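Local coordinates for protein aldehyde dehydrogenase (Bartonella henselae, PDB 3I44) that probably oxidises aldehydes to carboxylic acids with a nicotinamide dinucleotide as electron acceptor, as other members of the aldehyde dehydrogenase family do, at residues N222-N225 against N230-S233; K67-A72 against S233-H238; G32-P37 against L206-L211; E242-T247 against K254-N259. The protein carries 1 engineered substitution. All blocks are in the same frame, centred on the assembly; numbering follows the deposited sequence.

Interaction 1. Residues N222-N225 against N230-S233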
loop_
_atom_site.group_PDB
_atom_site.type_symbol
_atom_site.label_atom_id
_atom_site.label_comp_id
_atom_site.label_asym_id
_atom_site.label_seq_id
_atom_site.Cartn_x
_atom_site.Cartn_y
_atom_site.Cartn_z
ATOM N N ASN A 222 19.212 6.978 -12.592
ATOM C CA ASN A 222 18.995 7.717 -13.842
ATOM C C ASN A 222 18.087 8.911 -13.586
ATOM O O ASN A 222 17.134 8.818 -12.791
ATOM C CB ASN A 222 18.370 6.805 -14.917
ATOM C CG ASN A 222 19.137 5.537 -15.107
ATOM O OD1 ASN A 222 20.071 5.483 -15.909
ATOM N ND2 ASN A 222 18.785 4.485 -14.315
ATOM N N LEU A 223 18.389 10.037 -14.233
ATOM C CA LEU A 223 17.627 11.260 -14.068
ATOM C C LEU A 223 17.170 11.766 -15.436
ATOM O O LEU A 223 17.997 11.947 -16.347
ATOM C CB LEU A 223 18.436 12.344 -13.304
ATOM C CG LEU A 223 17.712 13.703 -13.066
ATOM C CD1 LEU A 223 18.302 14.483 -11.889
ATOM C CD2 LEU A 223 17.759 14.592 -14.314
ATOM N N ILE A 224 15.860 11.928 -15.577
ATOM C CA ILE A 224 15.276 12.601 -16.732
ATOM C C ILE A 224 14.387 13.727 -16.216
ATOM O O ILE A 224 13.702 13.566 -15.205
ATOM C CB ILE A 224 14.447 11.651 -17.649
ATOM C CG1 ILE A 224 13.284 11.013 -16.875
ATOM C CG2 ILE A 224 15.362 10.615 -18.290
ATOM C CD1 ILE A 224 12.377 10.127 -17.699
ATOM N N ASN A 225 14.442 14.884 -16.859
ATOM C CA ASN A 225 13.521 15.977 -16.533
ATOM C C ASN A 225 12.250 15.828 -17.344
ATOM O O ASN A 225 12.211 15.098 -18.352
ATOM C CB ASN A 225 14.174 17.341 -16.774
ATOM C CG ASN A 225 15.233 17.669 -15.739
ATOM O OD1 ASN A 225 16.363 18.047 -16.069
ATOM N ND2 ASN A 225 14.884 17.489 -14.477
ATOM N N ASN A 230 3.002 14.380 -18.799
ATOM C CA ASN A 230 3.617 13.472 -19.745
ATOM C C ASN A 230 4.530 12.465 -19.043
ATOM O O ASN A 230 4.116 11.343 -18.853
ATOM C CB ASN A 230 4.344 14.234 -20.847
ATOM C CG ASN A 230 4.843 13.309 -21.975
ATOM O OD1 ASN A 230 4.283 12.236 -22.218
ATOM N ND2 ASN A 230 5.893 13.728 -22.652
ATOM N N VAL A 231 5.738 12.854 -18.629
ATOM C CA VAL A 231 6.706 11.881 -18.095
ATOM C C VAL A 231 6.288 11.260 -16.763
ATOM O O VAL A 231 6.447 10.063 -16.580
ATOM C CB VAL A 231 8.137 12.474 -17.952
ATOM C CG1 VAL A 231 9.059 11.500 -17.196
ATOM C CG2 VAL A 231 8.693 12.820 -19.351
ATOM N N GLY A 232 5.750 12.053 -15.842
ATOM C CA GLY A 232 5.326 11.533 -14.531
ATOM C C GLY A 232 4.257 10.462 -14.647
ATOM O O GLY A 232 4.366 9.377 -14.054
ATOM N N SER A 233 3.227 10.762 -15.433
ATOM C CA SER A 233 2.158 9.806 -15.714
ATOM C C SER A 233 2.659 8.580 -16.467
ATOM O O SER A 233 2.220 7.474 -16.184
ATOM C CB SER A 233 1.031 10.444 -16.529
ATOM O OG SER A 233 0.690 11.680 -15.949
#
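Ile224 and Val231 meet methyl to methyl, CD1 of the isoleucine lying 3.6 Å from CG1 of the valine, and this touch carries the contact. Both residues direct their CB toward the partner segment, and the two side chains meet at a slant. Ile224 uses the far end of its longer branch: CG1 stands between the backbone N and the carbonyl carbon (chi1 60°), and an extended second torsion (177°) carries CD1 out to the helix. Val231 divides its two methyls. CG1, placed anti to the backbone N (chi1 171°), takes the isoleucine. The other methyl turns to the loop, where Val231 CG2 lies 4.3 Å from Asn225 O, a loose approach to a backbone oxygen.

The backbones stay well apart, with Asn225 CA and Val231 CA nearest at 8.1 Å. They belong to a beta-alpha-beta crossover of the Rossmann-like dinucleotide-binding domain: strand 221-223 runs beside strand 191-195, and helix 228-237 then leads across to strand 243-247 on the far side of strand 156-168. Val231 lies where the start of that helix has a wider, pi-type turn.

The backbone of Ile224 is hydrogen-bonded to that of Leu194, and its side chain packs on Ala68, Phe28 and Ile30. One step further out, the side-chain amide of Asn222 ties the strand to its surroundings, OD1 bonded to Asn31 N and ND2 to Gly219 O and Met192 O.

Interaction 2. Residues K67-A72 against S233-H238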
loop_
_atom_site.group_PDB
_atom_site.type_symbol
_atom_site.label_atom_id
_atom_site.label_comp_id
_atom_site.label_asym_id
_atom_site.label_seq_id
_atom_site.Cartn_x
_atom_site.Cartn_y
_atom_site.Cartn_z
ATOM N N LYS A 67 14.411 4.828 -22.460
ATOM C CA LYS A 67 15.870 4.708 -22.391
ATOM C C LYS A 67 16.341 4.562 -20.933
ATOM O O LYS A 67 17.084 3.651 -20.599
ATOM C CB LYS A 67 16.559 5.960 -22.964
ATOM C CG LYS A 67 17.005 5.952 -24.434
ATOM C CD LYS A 67 17.933 7.190 -24.757
ATOM C CE LYS A 67 19.354 7.082 -24.119
ATOM N NZ LYS A 67 20.226 8.321 -24.358
ATOM N N ALA A 68 15.955 5.523 -20.101
ATOM C CA ALA A 68 16.266 5.501 -18.662
ATOM C C ALA A 68 15.824 4.176 -18.007
ATOM O O ALA A 68 16.615 3.509 -17.339
ATOM C CB ALA A 68 15.640 6.719 -17.959
ATOM N N ILE A 69 14.590 3.757 -18.257
ATOM C CA ILE A 69 14.083 2.543 -17.652
ATOM C C ILE A 69 14.863 1.316 -18.167
ATOM O O ILE A 69 15.159 0.418 -17.393
ATOM C CB ILE A 69 12.564 2.368 -17.900
ATOM C CG1 ILE A 69 11.768 3.470 -17.184
ATOM C CG2 ILE A 69 12.085 0.965 -17.475
ATOM C CD1 ILE A 69 10.291 3.542 -17.646
ATOM N N ASN A 70 15.187 1.277 -19.462
ATOM C CA ASN A 70 15.953 0.161 -20.019
ATOM C C ASN A 70 17.321 0.055 -19.350
ATOM O O ASN A 70 17.785 -1.041 -19.040
ATOM C CB ASN A 70 16.154 0.306 -21.532
ATOM C CG ASN A 70 16.778 -0.937 -22.157
ATOM O OD1 ASN A 70 16.120 -1.959 -22.312
ATOM N ND2 ASN A 70 18.047 -0.849 -22.514
ATOM N N ALA A 71 17.967 1.201 -19.154
ATOM C CA ALA A 71 19.266 1.264 -18.477
ATOM C C ALA A 71 19.152 0.720 -17.045
ATOM O O ALA A 71 20.021 -0.010 -16.590
ATOM C CB ALA A 71 19.763 2.666 -18.457
ATOM N N ALA A 72 18.053 1.044 -16.371
ATOM C CA ALA A 72 17.833 0.602 -14.990
ATOM C C ALA A 72 17.539 -0.891 -14.891
ATOM O O ALA A 72 18.069 -1.556 -14.005
ATOM C CB ALA A 72 16.709 1.423 -14.326
ATOM N N SER A 233 3.227 10.762 -15.433
ATOM C CA SER A 233 2.158 9.806 -15.714
ATOM C C SER A 233 2.659 8.580 -16.467
ATOM O O SER A 233 2.220 7.474 -16.184
ATOM C CB SER A 233 1.031 10.444 -16.529
ATOM O OG SER A 233 0.690 11.680 -15.949
ATOM N N TYR A 234 3.558 8.786 -17.423
ATOM C CA TYR A 234 4.117 7.683 -18.189
ATOM C C TYR A 234 4.946 6.697 -17.306
ATOM O O TYR A 234 4.836 5.469 -17.435
ATOM C CB TYR A 234 4.982 8.246 -19.331
ATOM C CG TYR A 234 5.502 7.175 -20.256
ATOM C CD1 TYR A 234 4.633 6.473 -21.108
ATOM C CD2 TYR A 234 6.848 6.833 -20.258
ATOM C CE1 TYR A 234 5.124 5.470 -21.973
ATOM C CE2 TYR A 234 7.356 5.838 -21.104
ATOM C CZ TYR A 234 6.491 5.158 -21.955
ATOM O OH TYR A 234 6.997 4.179 -22.798
ATOM N N LEU A 235 5.777 7.231 -16.418
ATOM C CA LEU A 235 6.445 6.385 -15.407
ATOM C C LEU A 235 5.433 5.610 -14.536
ATOM O O LEU A 235 5.565 4.402 -14.320
ATOM C CB LEU A 235 7.361 7.246 -14.500
ATOM C CG LEU A 235 8.573 7.925 -15.145
ATOM C CD1 LEU A 235 9.368 8.739 -14.105
ATOM C CD2 LEU A 235 9.507 6.934 -15.838
ATOM N N SER A 236 4.403 6.288 -14.046
ATOM C CA SER A 236 3.457 5.628 -13.153
ATOM C C SER A 236 2.681 4.508 -13.836
ATOM O O SER A 236 2.196 3.597 -13.178
ATOM C CB SER A 236 2.505 6.640 -12.538
ATOM O OG SER A 236 1.831 7.308 -13.569
ATOM N N ALA A 237 2.594 4.541 -15.161
ATOM C CA ALA A 237 1.900 3.498 -15.912
ATOM C C ALA A 237 2.838 2.492 -16.587
ATOM O O ALA A 237 2.375 1.541 -17.191
ATOM C CB ALA A 237 0.911 4.141 -16.957
ATOM N N HIS A 238 4.153 2.669 -16.464
ATOM C CA HIS A 238 5.080 1.862 -17.243
ATOM C C HIS A 238 5.154 0.415 -16.701
ATOM O O HIS A 238 5.278 0.195 -15.498
ATOM C CB HIS A 238 6.464 2.500 -17.267
ATOM C CG HIS A 238 7.324 2.022 -18.386
ATOM N ND1 HIS A 238 7.937 0.789 -18.378
ATOM C CD2 HIS A 238 7.661 2.603 -19.561
ATOM C CE1 HIS A 238 8.619 0.633 -19.497
ATOM N NE2 HIS A 238 8.474 1.722 -20.230
#
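The His238 imidazole has Ile69 CD1 seated over one face, while at its edge, in the ring plane, lies Tyr234 CE2 from the same helical segment. The methyl stands almost exactly above the centre, 3.4 Å from the centroid and 13° off the ring normal, so this is a close CH-pi contact in which CD1 approaches all five ring atoms. Ile69 CG2 adds a more distant touch at the rim, 4.0 Å from His238 CE1. The two side chains arrive from opposite directions: CG of His238 is anti to its own backbone N (chi1 -160°), which sends the ring across toward helix 62-79. Ile69 answers with CG1 beside the backbone N and a nearly extended second torsion (167°), which makes CD1 its foremost atom.

That same methyl, Ile69 CD1, also meets Leu235 CD2 at 3.9 Å. It is thus lodged between the imidazole and a leucine one turn earlier, and one isoleucine joins helix 62-79 to segment 233-238. Within that segment Ser236 OG bonds back to Ser233 O at 2.6 Å, keeping its hydroxyl within the helix.

The ring is held in its rotation by bonds at both nitrogens, ND1 with the backbone Asp240 N and NE2 with Asp66 OD1, an oxygen that Tyr234 OH also engages. Because a backbone N-H must be the donor to ND1, the pattern is consistent with a neutral imidazole carrying its proton on NE2, which would then be given to Asp66 OD1.

Interaction 3. Residues G32-P37 against L206-L211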
loop_
_atom_site.group_PDB
_atom_site.type_symbol
_atom_site.label_atom_id
_atom_site.label_comp_id
_atom_site.label_asym_id
_atom_site.label_seq_id
_atom_site.Cartn_x
_atom_site.Cartn_y
_atom_site.Cartn_z
ATOM N N GLY A 32 25.015 6.179 -16.672
ATOM C CA GLY A 32 26.342 6.660 -16.325
ATOM C C GLY A 32 26.855 7.852 -17.121
ATOM O O GLY A 32 27.976 8.247 -16.913
ATOM N N LEU A 33 26.031 8.430 -17.997
ATOM C CA LEU A 33 26.452 9.510 -18.894
ATOM C C LEU A 33 25.398 10.605 -19.004
ATOM O O LEU A 33 24.185 10.316 -19.006
ATOM C CB LEU A 33 26.682 8.966 -20.317
ATOM C CG LEU A 33 27.835 7.969 -20.538
ATOM C CD1 LEU A 33 27.825 7.477 -21.984
ATOM C CD2 LEU A 33 29.181 8.605 -20.204
ATOM N N TRP A 34 25.864 11.842 -19.143
ATOM C CA TRP A 34 24.984 12.967 -19.468
ATOM C C TRP A 34 24.761 12.971 -20.974
ATOM O O TRP A 34 25.726 13.095 -21.720
ATOM C CB TRP A 34 25.590 14.296 -19.002
ATOM C CG TRP A 34 25.569 14.437 -17.533
ATOM C CD1 TRP A 34 26.596 14.216 -16.671
ATOM C CD2 TRP A 34 24.450 14.825 -16.739
ATOM N NE1 TRP A 34 26.180 14.433 -15.373
ATOM C CE2 TRP A 34 24.867 14.812 -15.392
ATOM C CE3 TRP A 34 23.134 15.178 -17.033
ATOM C CZ2 TRP A 34 24.013 15.134 -14.345
ATOM C CZ3 TRP A 34 22.288 15.506 -15.988
ATOM C CH2 TRP A 34 22.741 15.480 -14.663
ATOM N N ASP A 35 23.514 12.820 -21.420
ATOM C CA ASP A 35 23.213 12.765 -22.854
ATOM C C ASP A 35 22.042 13.688 -23.206
ATOM O O ASP A 35 21.221 14.033 -22.333
ATOM C CB ASP A 35 22.896 11.317 -23.273
ATOM C CG ASP A 35 22.969 11.100 -24.799
ATOM O OD1 ASP A 35 23.625 11.907 -25.544
ATOM O OD2 ASP A 35 22.359 10.100 -25.246
ATOM N N ASP A 36 21.982 14.082 -24.490
ATOM C CA ASP A 36 20.907 14.926 -25.028
ATOM C C ASP A 36 19.576 14.203 -24.973
ATOM O O ASP A 36 19.541 13.004 -25.076
ATOM C CB ASP A 36 21.196 15.276 -26.511
ATOM C CG ASP A 36 22.517 16.045 -26.707
ATOM O OD1 ASP A 36 22.988 16.749 -25.783
ATOM O OD2 ASP A 36 23.084 15.949 -27.814
ATOM N N PRO A 37 18.463 14.932 -24.830
ATOM C CA PRO A 37 17.153 14.287 -25.005
ATOM C C PRO A 37 16.917 13.823 -26.460
ATOM O O PRO A 37 17.610 14.293 -27.350
ATOM C CB PRO A 37 16.179 15.413 -24.689
ATOM C CG PRO A 37 16.916 16.647 -25.124
ATOM C CD PRO A 37 18.366 16.403 -24.834
ATOM N N LEU A 206 22.503 18.320 -9.782
ATOM C CA LEU A 206 23.760 18.316 -8.995
ATOM C C LEU A 206 23.871 17.015 -8.154
ATOM O O LEU A 206 24.945 16.429 -8.050
ATOM C CB LEU A 206 23.860 19.571 -8.111
ATOM C CG LEU A 206 25.033 19.700 -7.118
ATOM C CD1 LEU A 206 26.424 19.508 -7.821
ATOM C CD2 LEU A 206 24.940 21.082 -6.342
ATOM N N PHE A 207 22.763 16.556 -7.588
ATOM C CA PHE A 207 22.748 15.288 -6.861
ATOM C C PHE A 207 23.167 14.158 -7.795
ATOM O O PHE A 207 23.951 13.274 -7.410
ATOM C CB PHE A 207 21.379 15.012 -6.248
ATOM C CG PHE A 207 21.343 13.807 -5.366
ATOM C CD1 PHE A 207 21.818 13.874 -4.063
ATOM C CD2 PHE A 207 20.848 12.609 -5.826
ATOM C CE1 PHE A 207 21.797 12.757 -3.223
ATOM C CE2 PHE A 207 20.808 11.486 -4.995
ATOM C CZ PHE A 207 21.278 11.570 -3.693
ATOM N N ALA A 208 22.692 14.226 -9.039
ATOM C CA ALA A 208 23.133 13.292 -10.073
ATOM C C ALA A 208 24.643 13.324 -10.233
ATOM O O ALA A 208 25.261 12.274 -10.319
ATOM C CB ALA A 208 22.446 13.567 -11.419
ATOM N N GLU A 209 25.223 14.520 -10.315
ATOM C CA GLU A 209 26.684 14.644 -10.398
ATOM C C GLU A 209 27.387 14.073 -9.174
ATOM O O GLU A 209 28.485 13.558 -9.286
ATOM C CB GLU A 209 27.117 16.101 -10.540
ATOM C CG GLU A 209 26.719 16.767 -11.839
ATOM C CD GLU A 209 27.182 18.234 -11.878
ATOM O OE1 GLU A 209 28.297 18.531 -11.442
ATOM O OE2 GLU A 209 26.422 19.104 -12.284
ATOM N N ILE A 210 26.797 14.257 -7.992
ATOM C CA ILE A 210 27.338 13.648 -6.774
ATOM C C ILE A 210 27.433 12.128 -6.932
ATOM O O ILE A 210 28.494 11.547 -6.671
ATOM C CB ILE A 210 26.566 14.093 -5.549
ATOM C CG1 ILE A 210 26.863 15.580 -5.312
ATOM C CG2 ILE A 210 26.971 13.298 -4.261
ATOM C CD1 ILE A 210 25.862 16.319 -4.397
ATOM N N LEU A 211 26.364 11.503 -7.443
ATOM C CA LEU A 211 26.277 10.050 -7.558
ATOM C C LEU A 211 27.253 9.544 -8.625
ATOM O O LEU A 211 27.876 8.506 -8.494
ATOM C CB LEU A 211 24.842 9.585 -7.886
ATOM C CG LEU A 211 24.041 9.161 -6.652
ATOM C CD1 LEU A 211 23.954 10.297 -5.624
ATOM C CD2 LEU A 211 22.649 8.684 -7.074
#
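Trp34 reaches helix 202-213 with the outer corner of its six-membered ring, Trp34 CZ2 lying 3.7 Å from Ala208 CB and CH2 only slightly farther, at 3.8 Å. The CB atoms of Trp34 and Ala208 both point toward the partner segment. The indole gets there because CG stands anti to the carbonyl carbon (chi1 -71°) and the ring is turned nearly perpendicular at the second torsion (99°), which swings the benzo half toward the helix. Glu209 supplies the second touch through its aliphatic part: CG of Glu209 is 4.0 Å from Trp34 CZ2. Its chain leaves beside the backbone N and runs on extended, passing the indole at about a right angle, with the carboxylate plane 87° from that of the ring. Ala208 CB and Glu209 CG both come to the indole obliquely.

Gly32, with its positive phi, lies in the turn of a beta hairpin, where strand 23-30 doubles back as the short outermost strand 33-35. The helix is the connection between two parallel neighbours of the Rossmann-like sheet, strands 191-195 and 221-223, so the contact lays the hairpin against that domain. Ala208 also packs on Phe221 of strand 221-223.

At the partly exposed side of the contact, Glu209 OE1 forms a salt bridge with Arg101 NH1, while its CG lies by the tryptophan. The indole also meets the ring of Tyr29, which belongs to the neighbouring strand 23-30 of the hairpin.

Interaction 4. Residues E242-T247 against K254-N259. Engineered in segment 242-247: Glu242 (natural residue Gly).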
loop_
_atom_site.group_PDB
_atom_site.type_symbol
_atom_site.label_atom_id
_atom_site.label_comp_id
_atom_site.label_asym_id
_atom_site.label_seq_id
_atom_site.Cartn_x
_atom_site.Cartn_y
_atom_site.Cartn_z
ATOM N N GLU A 242 8.202 -1.467 -10.887
ATOM C CA GLU A 242 7.391 -2.215 -9.947
ATOM C C GLU A 242 6.851 -1.341 -8.790
ATOM O O GLU A 242 5.969 -1.748 -8.026
ATOM C CB GLU A 242 8.136 -3.480 -9.535
ATOM C CG GLU A 242 7.384 -4.793 -10.108
ATOM C CD GLU A 242 6.506 -5.323 -9.020
ATOM O OE1 GLU A 242 5.275 -5.005 -8.933
ATOM O OE2 GLU A 242 7.147 -5.980 -8.140
ATOM N N MET A 243 7.319 -0.106 -8.726
ATOM C CA MET A 243 6.916 0.809 -7.669
ATOM C C MET A 243 7.093 2.233 -8.084
ATOM O O MET A 243 8.023 2.552 -8.817
ATOM C CB MET A 243 7.773 0.561 -6.425
ATOM C CG MET A 243 7.694 1.657 -5.382
ATOM S SD MET A 243 8.596 1.127 -3.995
ATOM C CE MET A 243 8.398 2.558 -2.861
ATOM N N ILE A 244 6.205 3.096 -7.593
ATOM C CA ILE A 244 6.343 4.531 -7.741
ATOM C C ILE A 244 6.330 5.173 -6.359
ATOM O O ILE A 244 5.375 4.951 -5.597
ATOM C CB ILE A 244 5.186 5.168 -8.510
ATOM C CG1 ILE A 244 5.240 4.716 -9.950
ATOM C CG2 ILE A 244 5.325 6.715 -8.503
ATOM C CD1 ILE A 244 6.416 5.247 -10.702
ATOM N N SER A 245 7.383 5.953 -6.072
ATOM C CA SER A 245 7.444 6.799 -4.888
ATOM C C SER A 245 7.231 8.243 -5.305
ATOM O O SER A 245 8.039 8.802 -6.020
ATOM C CB SER A 245 8.768 6.644 -4.143
ATOM O OG SER A 245 8.692 7.379 -2.939
ATOM N N PHE A 246 6.152 8.848 -4.814
ATOM C CA PHE A 246 5.772 10.181 -5.241
ATOM C C PHE A 246 5.539 11.129 -4.062
ATOM O O PHE A 246 4.868 10.794 -3.115
ATOM C CB PHE A 246 4.500 10.111 -6.123
ATOM C CG PHE A 246 3.905 11.458 -6.454
ATOM C CD1 PHE A 246 4.268 12.123 -7.606
ATOM C CD2 PHE A 246 2.983 12.047 -5.619
ATOM C CE1 PHE A 246 3.721 13.363 -7.906
ATOM C CE2 PHE A 246 2.429 13.264 -5.914
ATOM C CZ PHE A 246 2.818 13.938 -7.048
ATOM N N THR A 247 6.142 12.296 -4.142
ATOM C CA THR A 247 5.899 13.383 -3.191
ATOM C C THR A 247 5.386 14.582 -3.998
ATOM O O THR A 247 5.995 14.967 -4.988
ATOM C CB THR A 247 7.193 13.761 -2.467
ATOM O OG1 THR A 247 7.656 12.617 -1.734
ATOM C CG2 THR A 247 6.982 14.939 -1.524
ATOM N N LYS A 254 -3.521 11.213 -6.614
ATOM C CA LYS A 254 -4.686 10.438 -7.080
ATOM C C LYS A 254 -4.463 9.972 -8.482
ATOM O O LYS A 254 -4.789 8.834 -8.799
ATOM C CB LYS A 254 -5.982 11.261 -7.034
ATOM C CG LYS A 254 -6.450 11.635 -5.629
ATOM C CD LYS A 254 -7.374 12.876 -5.647
ATOM C CE LYS A 254 -8.392 12.862 -4.532
ATOM N NZ LYS A 254 -8.808 14.200 -4.028
ATOM N N ASP A 255 -3.892 10.821 -9.341
ATOM C CA ASP A 255 -3.666 10.410 -10.730
ATOM C C ASP A 255 -2.516 9.409 -10.854
ATOM O O ASP A 255 -2.572 8.509 -11.694
ATOM C CB ASP A 255 -3.423 11.612 -11.641
ATOM C CG ASP A 255 -4.689 12.407 -11.896
ATOM O OD1 ASP A 255 -5.785 11.831 -11.736
ATOM O OD2 ASP A 255 -4.584 13.600 -12.237
ATOM N N ILE A 256 -1.485 9.559 -10.024
ATOM C CA ILE A 256 -0.409 8.577 -9.974
ATOM C C ILE A 256 -0.989 7.230 -9.615
ATOM O O ILE A 256 -0.675 6.227 -10.247
ATOM C CB ILE A 256 0.680 8.951 -8.919
ATOM C CG1 ILE A 256 1.495 10.180 -9.350
ATOM C CG2 ILE A 256 1.614 7.778 -8.669
ATOM C CD1 ILE A 256 2.268 10.049 -10.631
ATOM N N SER A 257 -1.832 7.212 -8.579
ATOM C CA SER A 257 -2.446 5.977 -8.123
ATOM C C SER A 257 -3.311 5.349 -9.199
ATOM O O SER A 257 -3.270 4.138 -9.368
ATOM C CB SER A 257 -3.313 6.176 -6.860
ATOM O OG SER A 257 -2.510 6.454 -5.737
ATOM N N LYS A 258 -4.085 6.179 -9.908
ATOM C CA LYS A 258 -4.959 5.683 -10.996
ATOM C C LYS A 258 -4.117 5.054 -12.109
ATOM O O LYS A 258 -4.394 3.930 -12.540
ATOM C CB LYS A 258 -5.862 6.812 -11.550
ATOM N N ASN A 259 -3.041 5.728 -12.513
ATOM C CA ASN A 259 -2.201 5.235 -13.613
ATOM C C ASN A 259 -1.462 3.954 -13.244
ATOM O O ASN A 259 -1.262 3.082 -14.102
ATOM C CB ASN A 259 -1.196 6.312 -14.057
ATOM C CG ASN A 259 -1.886 7.509 -14.741
ATOM O OD1 ASN A 259 -2.905 7.338 -15.383
ATOM N ND2 ASN A 259 -1.341 8.703 -14.578
#
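Ile256 meets the strand through aliphatic contact on one branch and CH-pi contact on the other. In the aliphatic pair, its CG2 lies 3.9 Å from CG2 of Ile244, the two side chains crossing at about a right angle. In each isoleucine this methyl is anti to the backbone N, so each reaches across with its short branch.

The CH-pi contact belongs to the longer branch. Ile256 CG1 sits over one face of the Phe246 ring, 4.1 Å from the centroid and 21° off the normal. Ile256 CG1 is displaced toward the rim, and its nearest ring atom is Phe246 CD1 at 3.8 Å. CG of Phe246 stands anti to the backbone N (chi1 172°), which lays the ring beside the helix.

Polar groups lie elsewhere. Ser245 points away, and its OG, like Thr247 OG1, bonds to Lys181 NZ. Glu242, an engineered residue, forms salt bridges with Arg451 and Arg476 of the second subunit.

Strand 243-247 and helix 250-261 open a beta-alpha-beta unit completed by strand 266-270. In related aldehyde dehydrogenases the loop joining this strand and helix borders the dinucleotide site. Alternation along the strand presents two apolar side chains, Ile244 and Phe246, to Ile256, so this contact rests on apolar packing and burial, with the hydroxyl-bearing residue between them on the other face.

Overall arrangement
Interactions 1, 2 and 4 are buried and made by non-polar contact, each turning on one isoleucine, though in interaction 2 the surface is a histidine ring whose nitrogens are hydrogen-bonded; interaction 3 lies nearer the surface and adds the aliphatic stem of a charged residue. Helix 228-237 serves both 1 and 2, which share Ser233; its other flank packs on interaction 4, where Ser236 lies against Asn259 and Ile244. Ring faces receive aliphatic carbons in 2 and 4, and the approach to the ring is oblique in 3. Lys67 of interaction 2 forms a salt bridge with Asp35 of interaction 3, while interactions 3 and 4 do not touch, their centres being about 24 Å apart.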